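Local coordinates for protein spore germination lipase LipC (Metagenome, PDB 6NKD) that probably acts as a lipase of the GDSL family, hydrolysing lipid or lysophospholipid esters, with a possible role in spore germination, at residues 2-13 against 68-79; 126-134 against 202-210. All coordinates share one frame; numbering follows the deposited sequence.

Contact 1 of 2, residues 2-13 against 68-79; sequences TLQYTALGDSLT and QVKKADVITITG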
loop_
_atom_site.group_PDB
_atom_site.type_symbol
_atom_site.label_atom_id
_atom_site.label_comp_id
_atom_site.label_asym_id
_atom_site.label_seq_id
_atom_site.Cartn_x
_atom_site.Cartn_y
_atom_site.Cartn_z
ATOM N N THR A 2 6.202 -15.702 -28.813
ATOM C CA THR A 2 5.855 -15.103 -27.529
ATOM C C THR A 2 4.812 -15.939 -26.793
ATOM O O THR A 2 3.718 -16.177 -27.305
ATOM C CB THR A 2 5.322 -13.668 -27.700
ATOM O OG1 THR A 2 6.351 -12.837 -28.253
ATOM C CG2 THR A 2 4.882 -13.098 -26.361
ATOM N N LEU A 3 5.161 -16.381 -25.588
ATOM C CA LEU A 3 4.269 -17.196 -24.776
ATOM C C LEU A 3 3.432 -16.314 -23.860
ATOM O O LEU A 3 3.902 -15.284 -23.368
ATOM C CB LEU A 3 5.065 -18.204 -23.946
ATOM C CG LEU A 3 5.907 -19.219 -24.721
ATOM C CD1 LEU A 3 6.702 -20.089 -23.765
ATOM C CD2 LEU A 3 5.027 -20.073 -25.622
ATOM N N GLN A 4 2.189 -16.727 -23.634
ATOM C CA GLN A 4 1.266 -16.021 -22.755
ATOM C C GLN A 4 1.054 -16.866 -21.506
ATOM O O GLN A 4 0.608 -18.015 -21.597
ATOM C CB GLN A 4 -0.064 -15.751 -23.458
ATOM C CG GLN A 4 -0.722 -14.430 -23.078
ATOM C CD GLN A 4 -0.142 -13.247 -23.834
ATOM O OE1 GLN A 4 0.732 -13.408 -24.687
ATOM N NE2 GLN A 4 -0.631 -12.051 -23.529
ATOM N N TYR A 5 1.379 -16.301 -20.349
ATOM C CA TYR A 5 1.273 -16.994 -19.069
ATOM C C TYR A 5 0.347 -16.190 -18.166
ATOM O O TYR A 5 0.673 -15.062 -17.781
ATOM C CB TYR A 5 2.653 -17.179 -18.436
ATOM C CG TYR A 5 2.641 -17.458 -16.949
ATOM C CD1 TYR A 5 1.847 -18.463 -16.411
ATOM C CD2 TYR A 5 3.445 -16.728 -16.084
ATOM C CE1 TYR A 5 1.838 -18.719 -15.053
ATOM C CE2 TYR A 5 3.446 -16.978 -14.724
ATOM C CZ TYR A 5 2.642 -17.974 -14.213
ATOM O OH TYR A 5 2.641 -18.226 -12.860
ATOM N N THR A 6 -0.806 -16.765 -17.836
ATOM C CA THR A 6 -1.747 -16.143 -16.919
ATOM C C THR A 6 -1.626 -16.790 -15.545
ATOM O O THR A 6 -1.289 -17.970 -15.418
ATOM C CB THR A 6 -3.187 -16.248 -17.439
ATOM O OG1 THR A 6 -3.996 -15.241 -16.819
ATOM C CG2 THR A 6 -3.787 -17.615 -17.138
ATOM N N ALA A 7 -1.879 -15.994 -14.509
ATOM C CA ALA A 7 -1.742 -16.454 -13.135
ATOM C C ALA A 7 -2.940 -15.990 -12.326
ATOM O O ALA A 7 -3.279 -14.802 -12.339
ATOM C CB ALA A 7 -0.443 -15.944 -12.502
ATOM N N LEU A 8 -3.574 -16.926 -11.627
ATOM C CA LEU A 8 -4.750 -16.650 -10.819
ATOM C C LEU A 8 -4.520 -17.175 -9.411
ATOM O O LEU A 8 -3.832 -18.180 -9.217
ATOM C CB LEU A 8 -6.001 -17.304 -11.419
ATOM C CG LEU A 8 -6.071 -17.330 -12.947
ATOM C CD1 LEU A 8 -6.878 -18.526 -13.422
ATOM C CD2 LEU A 8 -6.661 -16.034 -13.478
ATOM N N GLY A 9 -5.092 -16.490 -8.430
ATOM C CA GLY A 9 -5.016 -16.985 -7.070
ATOM C C GLY A 9 -5.181 -15.866 -6.057
ATOM O O GLY A 9 -5.758 -14.820 -6.350
ATOM N N ASP A 10 -4.653 -16.124 -4.861
ATOM C CA ASP A 10 -4.838 -15.239 -3.720
ATOM C C ASP A 10 -3.586 -14.416 -3.446
ATOM O O ASP A 10 -2.976 -13.876 -4.374
ATOM C CB ASP A 10 -5.237 -16.055 -2.485
ATOM C CG ASP A 10 -4.287 -17.213 -2.213
ATOM O OD1 ASP A 10 -4.440 -17.873 -1.163
ATOM O OD2 ASP A 10 -3.378 -17.453 -3.037
ATOM N N SER A 11 -3.195 -14.313 -2.174
ATOM C CA SER A 11 -2.065 -13.462 -1.812
ATOM C C SER A 11 -0.743 -14.026 -2.317
ATOM O O SER A 11 0.205 -13.265 -2.542
ATOM C CB SER A 11 -2.016 -13.270 -0.296
ATOM O OG SER A 11 -2.020 -14.514 0.380
ATOM N N LEU A 12 -0.656 -15.345 -2.500
ATOM C CA LEU A 12 0.580 -15.935 -3.005
ATOM C C LEU A 12 0.864 -15.477 -4.429
ATOM O O LEU A 12 2.003 -15.128 -4.763
ATOM C CB LEU A 12 0.508 -17.461 -2.937
ATOM C CG LEU A 12 0.253 -18.114 -1.575
ATOM C CD1 LEU A 12 0.607 -19.595 -1.618
ATOM C CD2 LEU A 12 1.022 -17.404 -0.473
ATOM N N THR A 13 -0.164 -15.469 -5.284
ATOM C CA THR A 13 0.008 -14.979 -6.648
ATOM C C THR A 13 0.281 -13.480 -6.667
ATOM O O THR A 13 0.977 -12.988 -7.562
ATOM C CB THR A 13 -1.229 -15.315 -7.485
ATOM O OG1 THR A 13 -1.506 -16.717 -7.390
ATOM C CG2 THR A 13 -1.009 -14.955 -8.950
ATOM N N GLN A 68 -7.802 -13.932 -21.507
ATOM C CA GLN A 68 -6.417 -14.218 -21.149
ATOM C C GLN A 68 -6.209 -15.689 -20.812
ATOM O O GLN A 68 -5.100 -16.209 -20.984
ATOM C CB GLN A 68 -5.987 -13.336 -19.978
ATOM C CG GLN A 68 -6.266 -11.858 -20.191
ATOM C CD GLN A 68 -5.646 -11.325 -21.468
ATOM O OE1 GLN A 68 -4.493 -11.622 -21.786
ATOM N NE2 GLN A 68 -6.413 -10.535 -22.212
ATOM N N VAL A 69 -7.249 -16.372 -20.328
ATOM C CA VAL A 69 -7.122 -17.798 -20.045
ATOM C C VAL A 69 -7.077 -18.597 -21.341
ATOM O O VAL A 69 -6.317 -19.565 -21.465
ATOM C CB VAL A 69 -8.266 -18.263 -19.125
ATOM C CG1 VAL A 69 -8.311 -19.783 -19.045
ATOM C CG2 VAL A 69 -8.101 -17.664 -17.735
ATOM N N LYS A 70 -7.881 -18.200 -22.330
ATOM C CA LYS A 70 -7.891 -18.911 -23.606
ATOM C C LYS A 70 -6.549 -18.789 -24.316
ATOM O O LYS A 70 -6.060 -19.760 -24.907
ATOM C CB LYS A 70 -9.017 -18.379 -24.492
ATOM C CG LYS A 70 -9.117 -19.063 -25.845
ATOM C CD LYS A 70 -10.196 -18.428 -26.704
ATOM C CE LYS A 70 -10.350 -19.164 -28.023
ATOM N NZ LYS A 70 -10.755 -20.582 -27.815
ATOM N N LYS A 71 -5.937 -17.605 -24.269
ATOM C CA LYS A 71 -4.637 -17.389 -24.889
ATOM C C LYS A 71 -3.485 -17.948 -24.067
ATOM O O LYS A 71 -2.367 -18.040 -24.582
ATOM C CB LYS A 71 -4.404 -15.894 -25.120
ATOM C CG LYS A 71 -5.480 -15.206 -25.942
ATOM C CD LYS A 71 -5.244 -13.700 -26.030
ATOM C CE LYS A 71 -5.334 -13.030 -24.663
ATOM N NZ LYS A 71 -4.019 -12.937 -23.967
ATOM N N ALA A 72 -3.728 -18.322 -22.813
ATOM C CA ALA A 72 -2.645 -18.716 -21.923
ATOM C C ALA A 72 -2.083 -20.077 -22.313
ATOM O O ALA A 72 -2.827 -21.049 -22.473
ATOM C CB ALA A 72 -3.135 -18.748 -20.477
ATOM N N ASP A 73 -0.762 -20.138 -22.465
ATOM C CA ASP A 73 -0.064 -21.403 -22.639
ATOM C C ASP A 73 0.274 -22.065 -21.312
ATOM O O ASP A 73 0.439 -23.290 -21.267
ATOM C CB ASP A 73 1.223 -21.191 -23.441
ATOM C CG ASP A 73 0.991 -20.416 -24.723
ATOM O OD1 ASP A 73 -0.010 -20.694 -25.418
ATOM O OD2 ASP A 73 1.806 -19.522 -25.034
ATOM N N VAL A 74 0.386 -21.281 -20.241
ATOM C CA VAL A 74 0.663 -21.776 -18.898
ATOM C C VAL A 74 -0.279 -21.065 -17.937
ATOM O O VAL A 74 -0.461 -19.846 -18.031
ATOM C CB VAL A 74 2.132 -21.542 -18.490
ATOM C CG1 VAL A 74 2.369 -21.997 -17.058
ATOM C CG2 VAL A 74 3.078 -22.262 -19.440
ATOM N N ILE A 75 -0.884 -21.823 -17.024
ATOM C CA ILE A 75 -1.800 -21.284 -16.027
ATOM C C ILE A 75 -1.377 -21.795 -14.657
ATOM O O ILE A 75 -1.153 -22.997 -14.481
ATOM C CB ILE A 75 -3.263 -21.675 -16.314
ATOM C CG1 ILE A 75 -3.668 -21.260 -17.729
ATOM C CG2 ILE A 75 -4.194 -21.045 -15.288
ATOM C CD1 ILE A 75 -5.098 -21.605 -18.078
ATOM N N THR A 76 -1.267 -20.885 -13.692
ATOM C CA THR A 76 -0.984 -21.238 -12.308
ATOM C C THR A 76 -2.128 -20.764 -11.424
ATOM O O THR A 76 -2.663 -19.668 -11.620
ATOM C CB THR A 76 0.336 -20.630 -11.825
ATOM O OG1 THR A 76 0.325 -19.214 -12.047
ATOM C CG2 THR A 76 1.509 -21.253 -12.563
ATOM N N ILE A 77 -2.505 -21.594 -10.454
ATOM C CA ILE A 77 -3.628 -21.310 -9.570
ATOM C C ILE A 77 -3.189 -21.529 -8.130
ATOM O O ILE A 77 -2.561 -22.546 -7.814
ATOM C CB ILE A 77 -4.854 -22.185 -9.897
ATOM C CG1 ILE A 77 -5.248 -22.031 -11.368
ATOM C CG2 ILE A 77 -6.024 -21.820 -8.996
ATOM C CD1 ILE A 77 -6.459 -22.842 -11.763
ATOM N N THR A 78 -3.510 -20.571 -7.264
ATOM C CA THR A 78 -3.323 -20.707 -5.828
ATOM C C THR A 78 -4.647 -20.429 -5.131
ATOM O O THR A 78 -5.522 -19.751 -5.676
ATOM C CB THR A 78 -2.243 -19.752 -5.289
ATOM O OG1 THR A 78 -2.685 -18.396 -5.421
ATOM C CG2 THR A 78 -0.942 -19.931 -6.050
ATOM N N GLY A 79 -4.792 -20.964 -3.928
ATOM C CA GLY A 79 -6.005 -20.735 -3.170
ATOM C C GLY A 79 -6.095 -21.662 -1.981
ATOM O O GLY A 79 -5.227 -22.509 -1.747
#

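Contact 2 of 2, residues 126-134 against 202-210; sequences DTRYLVRLL and LRAAGYGRL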
loop_
_atom_site.group_PDB
_atom_site.type_symbol
_atom_site.label_atom_id
_atom_site.label_comp_id
_atom_site.label_asym_id
_atom_site.label_seq_id
_atom_site.Cartn_x
_atom_site.Cartn_y
_atom_site.Cartn_z
ATOM N N ASP A 126 -7.024 -26.863 -28.842
ATOM C CA ASP A 126 -5.780 -26.557 -28.140
ATOM C C ASP A 126 -5.702 -27.403 -26.872
ATOM O O ASP A 126 -6.261 -27.044 -25.833
ATOM C CB ASP A 126 -5.691 -25.066 -27.826
ATOM C CG ASP A 126 -6.991 -24.505 -27.280
ATOM O OD1 ASP A 126 -7.988 -25.253 -27.230
ATOM O OD2 ASP A 126 -7.011 -23.315 -26.900
ATOM N N THR A 127 -5.010 -28.535 -26.967
ATOM C CA THR A 127 -4.655 -29.335 -25.804
ATOM C C THR A 127 -3.217 -29.095 -25.366
ATOM O O THR A 127 -2.710 -29.821 -24.505
ATOM C CB THR A 127 -4.876 -30.822 -26.093
ATOM O OG1 THR A 127 -4.805 -31.050 -27.506
ATOM C CG2 THR A 127 -6.233 -31.272 -25.570
ATOM N N ARG A 128 -2.556 -28.093 -25.938
ATOM C CA ARG A 128 -1.176 -27.761 -25.620
ATOM C C ARG A 128 -1.052 -26.859 -24.399
ATOM O O ARG A 128 0.064 -26.457 -24.054
ATOM C CB ARG A 128 -0.513 -27.092 -26.828
ATOM C CG ARG A 128 0.890 -27.584 -27.131
ATOM C CD ARG A 128 1.383 -27.020 -28.455
ATOM N NE ARG A 128 2.769 -27.385 -28.729
ATOM C CZ ARG A 128 3.138 -28.439 -29.451
ATOM N NH1 ARG A 128 2.222 -29.239 -29.978
ATOM N NH2 ARG A 128 4.425 -28.690 -29.648
ATOM N N TYR A 129 -2.163 -26.531 -23.746
ATOM C CA TYR A 129 -2.133 -25.693 -22.557
ATOM C C TYR A 129 -1.480 -26.433 -21.391
ATOM O O TYR A 129 -1.284 -27.652 -21.413
ATOM C CB TYR A 129 -3.543 -25.231 -22.179
ATOM C CG TYR A 129 -4.513 -26.317 -21.735
ATOM C CD1 TYR A 129 -4.502 -27.582 -22.314
ATOM C CD2 TYR A 129 -5.450 -26.065 -20.741
ATOM C CE1 TYR A 129 -5.388 -28.563 -21.910
ATOM C CE2 TYR A 129 -6.341 -27.042 -20.331
ATOM C CZ TYR A 129 -6.305 -28.287 -20.920
ATOM O OH TYR A 129 -7.188 -29.263 -20.518
ATOM N N LEU A 130 -1.142 -25.670 -20.353
ATOM C CA LEU A 130 -0.421 -26.189 -19.201
ATOM C C LEU A 130 -0.970 -25.547 -17.937
ATOM O O LEU A 130 -1.101 -24.321 -17.870
ATOM C CB LEU A 130 1.080 -25.910 -19.324
ATOM C CG LEU A 130 2.023 -27.062 -18.987
ATOM C CD1 LEU A 130 1.870 -28.188 -20.000
ATOM C CD2 LEU A 130 3.454 -26.562 -18.937
ATOM N N VAL A 131 -1.285 -26.371 -16.941
ATOM C CA VAL A 131 -1.829 -25.900 -15.673
ATOM C C VAL A 131 -0.971 -26.460 -14.548
ATOM O O VAL A 131 -0.799 -27.681 -14.443
ATOM C CB VAL A 131 -3.299 -26.307 -15.480
ATOM C CG1 VAL A 131 -3.788 -25.878 -14.107
ATOM C CG2 VAL A 131 -4.169 -25.700 -16.572
ATOM N N ARG A 132 -0.434 -25.575 -13.715
ATOM C CA ARG A 132 0.342 -25.952 -12.538
ATOM C C ARG A 132 -0.320 -25.319 -11.320
ATOM O O ARG A 132 -0.198 -24.110 -11.100
ATOM C CB ARG A 132 1.799 -25.502 -12.661
ATOM C CG ARG A 132 2.720 -26.482 -13.381
ATOM C CD ARG A 132 2.557 -26.424 -14.891
ATOM N NE ARG A 132 3.526 -27.278 -15.574
ATOM C CZ ARG A 132 3.270 -28.514 -15.990
ATOM N NH1 ARG A 132 2.071 -29.045 -15.801
ATOM N NH2 ARG A 132 4.214 -29.219 -16.602
ATOM N N LEU A 133 -1.025 -26.126 -10.535
ATOM C CA LEU A 133 -1.666 -25.659 -9.314
ATOM C C LEU A 133 -0.855 -26.118 -8.110
ATOM O O LEU A 133 -0.423 -27.275 -8.046
ATOM C CB LEU A 133 -3.109 -26.160 -9.221
ATOM C CG LEU A 133 -3.368 -27.659 -9.364
ATOM C CD1 LEU A 133 -3.499 -28.315 -7.997
ATOM C CD2 LEU A 133 -4.609 -27.908 -10.205
ATOM N N LEU A 134 -0.647 -25.211 -7.163
ATOM C CA LEU A 134 0.214 -25.455 -6.016
ATOM C C LEU A 134 -0.622 -25.843 -4.807
ATOM O O LEU A 134 -1.658 -25.230 -4.532
ATOM C CB LEU A 134 1.052 -24.218 -5.693
ATOM C CG LEU A 134 1.867 -23.624 -6.842
ATOM C CD1 LEU A 134 1.080 -22.545 -7.578
ATOM C CD2 LEU A 134 3.188 -23.078 -6.326
ATOM N N LEU A 202 8.368 -25.087 -9.563
ATOM C CA LEU A 202 7.586 -25.027 -10.793
ATOM C C LEU A 202 8.447 -25.343 -12.008
ATOM O O LEU A 202 8.033 -26.105 -12.890
ATOM C CB LEU A 202 6.937 -23.651 -10.934
ATOM C CG LEU A 202 5.733 -23.359 -10.039
ATOM C CD1 LEU A 202 5.551 -21.865 -9.861
ATOM C CD2 LEU A 202 4.479 -23.972 -10.633
ATOM N N ARG A 203 9.647 -24.761 -12.076
ATOM C CA ARG A 203 10.556 -25.063 -13.176
ATOM C C ARG A 203 10.949 -26.534 -13.180
ATOM O O ARG A 203 11.127 -27.127 -14.252
ATOM C CB ARG A 203 11.794 -24.167 -13.087
ATOM C CG ARG A 203 13.118 -24.898 -13.255
ATOM C CD ARG A 203 14.305 -23.985 -13.009
ATOM N NE ARG A 203 14.540 -23.070 -14.121
ATOM C CZ ARG A 203 15.558 -22.218 -14.182
ATOM N NH1 ARG A 203 15.696 -21.422 -15.233
ATOM N NH2 ARG A 203 16.438 -22.160 -13.192
ATOM N N ALA A 204 11.070 -27.141 -11.997
ATOM C CA ALA A 204 11.421 -28.552 -11.908
ATOM C C ALA A 204 10.321 -29.454 -12.450
ATOM O O ALA A 204 10.607 -30.588 -12.850
ATOM C CB ALA A 204 11.731 -28.925 -10.458
ATOM N N ALA A 205 9.076 -28.977 -12.476
ATOM C CA ALA A 205 7.967 -29.792 -12.954
ATOM C C ALA A 205 7.980 -29.991 -14.462
ATOM O O ALA A 205 7.198 -30.804 -14.965
ATOM C CB ALA A 205 6.636 -29.166 -12.533
ATOM N N GLY A 206 8.835 -29.281 -15.189
ATOM C CA GLY A 206 8.870 -29.406 -16.629
ATOM C C GLY A 206 7.823 -28.541 -17.303
ATOM O O GLY A 206 7.164 -27.697 -16.686
ATOM N N TYR A 207 7.667 -28.767 -18.611
ATOM C CA TYR A 207 6.732 -27.965 -19.390
ATOM C C TYR A 207 5.905 -28.786 -20.375
ATOM O O TYR A 207 5.191 -28.197 -21.196
ATOM C CB TYR A 207 7.481 -26.848 -20.128
ATOM C CG TYR A 207 8.234 -25.928 -19.192
ATOM C CD1 TYR A 207 7.587 -24.883 -18.545
ATOM C CD2 TYR A 207 9.586 -26.117 -18.940
ATOM C CE1 TYR A 207 8.268 -24.045 -17.681
ATOM C CE2 TYR A 207 10.277 -25.286 -18.077
ATOM C CZ TYR A 207 9.613 -24.251 -17.451
ATOM O OH TYR A 207 10.297 -23.419 -16.593
ATOM N N GLY A 208 5.978 -30.113 -20.324
ATOM C CA GLY A 208 5.057 -30.933 -21.099
ATOM C C GLY A 208 5.259 -30.784 -22.596
ATOM O O GLY A 208 6.386 -30.813 -23.102
ATOM N N ARG A 209 4.147 -30.623 -23.316
ATOM C CA ARG A 209 4.168 -30.551 -24.773
ATOM C C ARG A 209 4.756 -29.250 -25.303
ATOM O O ARG A 209 5.013 -29.156 -26.508
ATOM C CB ARG A 209 2.752 -30.733 -25.328
ATOM C CG ARG A 209 2.238 -32.162 -25.286
ATOM C CD ARG A 209 0.780 -32.238 -25.715
ATOM N NE ARG A 209 0.550 -31.600 -27.009
ATOM C CZ ARG A 209 0.676 -32.216 -28.180
ATOM N NH1 ARG A 209 1.035 -33.492 -28.227
ATOM N NH2 ARG A 209 0.444 -31.557 -29.308
ATOM N N LEU A 210 4.969 -28.250 -24.446
ATOM C CA LEU A 210 5.505 -26.975 -24.911
ATOM C C LEU A 210 6.987 -27.052 -25.249
ATOM O O LEU A 210 7.473 -26.235 -26.038
ATOM C CB LEU A 210 5.268 -25.891 -23.859
ATOM C CG LEU A 210 3.804 -25.588 -23.534
ATOM C CD1 LEU A 210 3.698 -24.493 -22.482
ATOM C CD2 LEU A 210 3.048 -25.206 -24.799
#

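Contact 1 of 2, residues 2-13 against 68-79
The backbone N and O of Gln4 both bond Asp73: Asp73 N donates to Gln4 O (2.7 Å), while Gln4 N donates to the carboxylate at Asp73 OD2 (3.1 Å), arriving from above its plane. The Gln4 side chain runs alongside that of Lys71, both pointing the same way, and Lys71 turns its ammonium to the amide oxygen of Gln68. Further along, the strands pair in parallel, Thr6 N bonding Val74 O and Leu8 N bonding Thr76 O. Thr6 rests its methyl CG2 against both Ala72 CB (3.6 Å) and Ile75 CG1 (3.7 Å), on the same face as Leu8 and Ile77. On the face carrying Tyr5 and Thr76, the phenol oxygen Tyr5 OH bonds Thr76 OG1 at 2.6 Å. Beyond the last paired residues Thr78 takes over. Its OG1, set between backbone N and carbonyl carbon (chi1 66°), donates to Asp10 OD2 (2.7 Å) on the anti side of that carboxylate, and Thr13 OG1 lies 2.8 Å from Thr78 OG1. Asp10 also caps the following helix, weakly, through Leu12 N. Strand 3-9 thus runs into Gly9-Asp10-Ser11-Leu12, the GDSL motif of this hydrolase family, where Ser11 is the likely nucleophile.

Contact 2 of 2, residues 126-134 against 202-210
Arg132 reaches across to Gly206 with its guanidinium, NH2 donating a weak but straight bond to Gly206 O (3.3 Å, 169°) that meets the group at its edge. The same guanidinium is held on its second terminal nitrogen too: NH1 bonds Pro164 O and, weakly, Val131 O. The chain gets there by bending at chi2 (78°), and on the way its CB passes Leu202 CD2 at 3.7 Å, the two side chains sliding past each other in opposite directions. Leu130 lays CD2 over one face of this guanidinium, and that methyl also meets Tyr207 CB (4.2 Å) and Leu210 CD1 (4.1 Å). With an alanine here, the face of Arg132 would probably lose this cover, and Leu210 CD1 would be left without its methyl partner. At the exposed end, Arg128 and Arg209 cross at about a right angle, their guanidinium planes 80° apart; Arg128 NH1 is 3.0 Å from Arg209 NH2, two donors that cannot bond, and these like charges probably repel. Leu210 CD2 packs on Arg128 CG nearby. Gly206, with positive phi, turns the chain out of helix 192-204, and Ala205 O just before it accepts from Lys167. Carbonyls at the helix's C-terminal end, the negative pole of its dipole, therefore face two cations, which probably steadies the turn, while the tail beyond also packs through leucine methyls, with the Arg128-Arg209 pair at its solvent-facing end.

In the fold
Both segments of contact 1 come earlier in the chain than either segment of contact 2, yet their centres lie only about 11 Å apart because strands 74-77 and 130-134 are neighbours in the same parallel sheet. Ile75 probably makes the join, its N to Leu130 O (2.6 Å) and its O to Arg132 N (2.8 Å). Helix 25-37 touches Tyr5 of contact 1 and Leu202 of contact 2 on one side of the sheet; helix 98-122 touches Ile75 and Leu133 on the other. This is the three-layer alpha/beta/alpha build of SGNH hydrolases. Contact 1 carries the presumed nucleophile Ser11, whereas contact 2 brings the C-terminal segment against the sheet, with the Leu134 side chain still about 12 Å from that of Ser11.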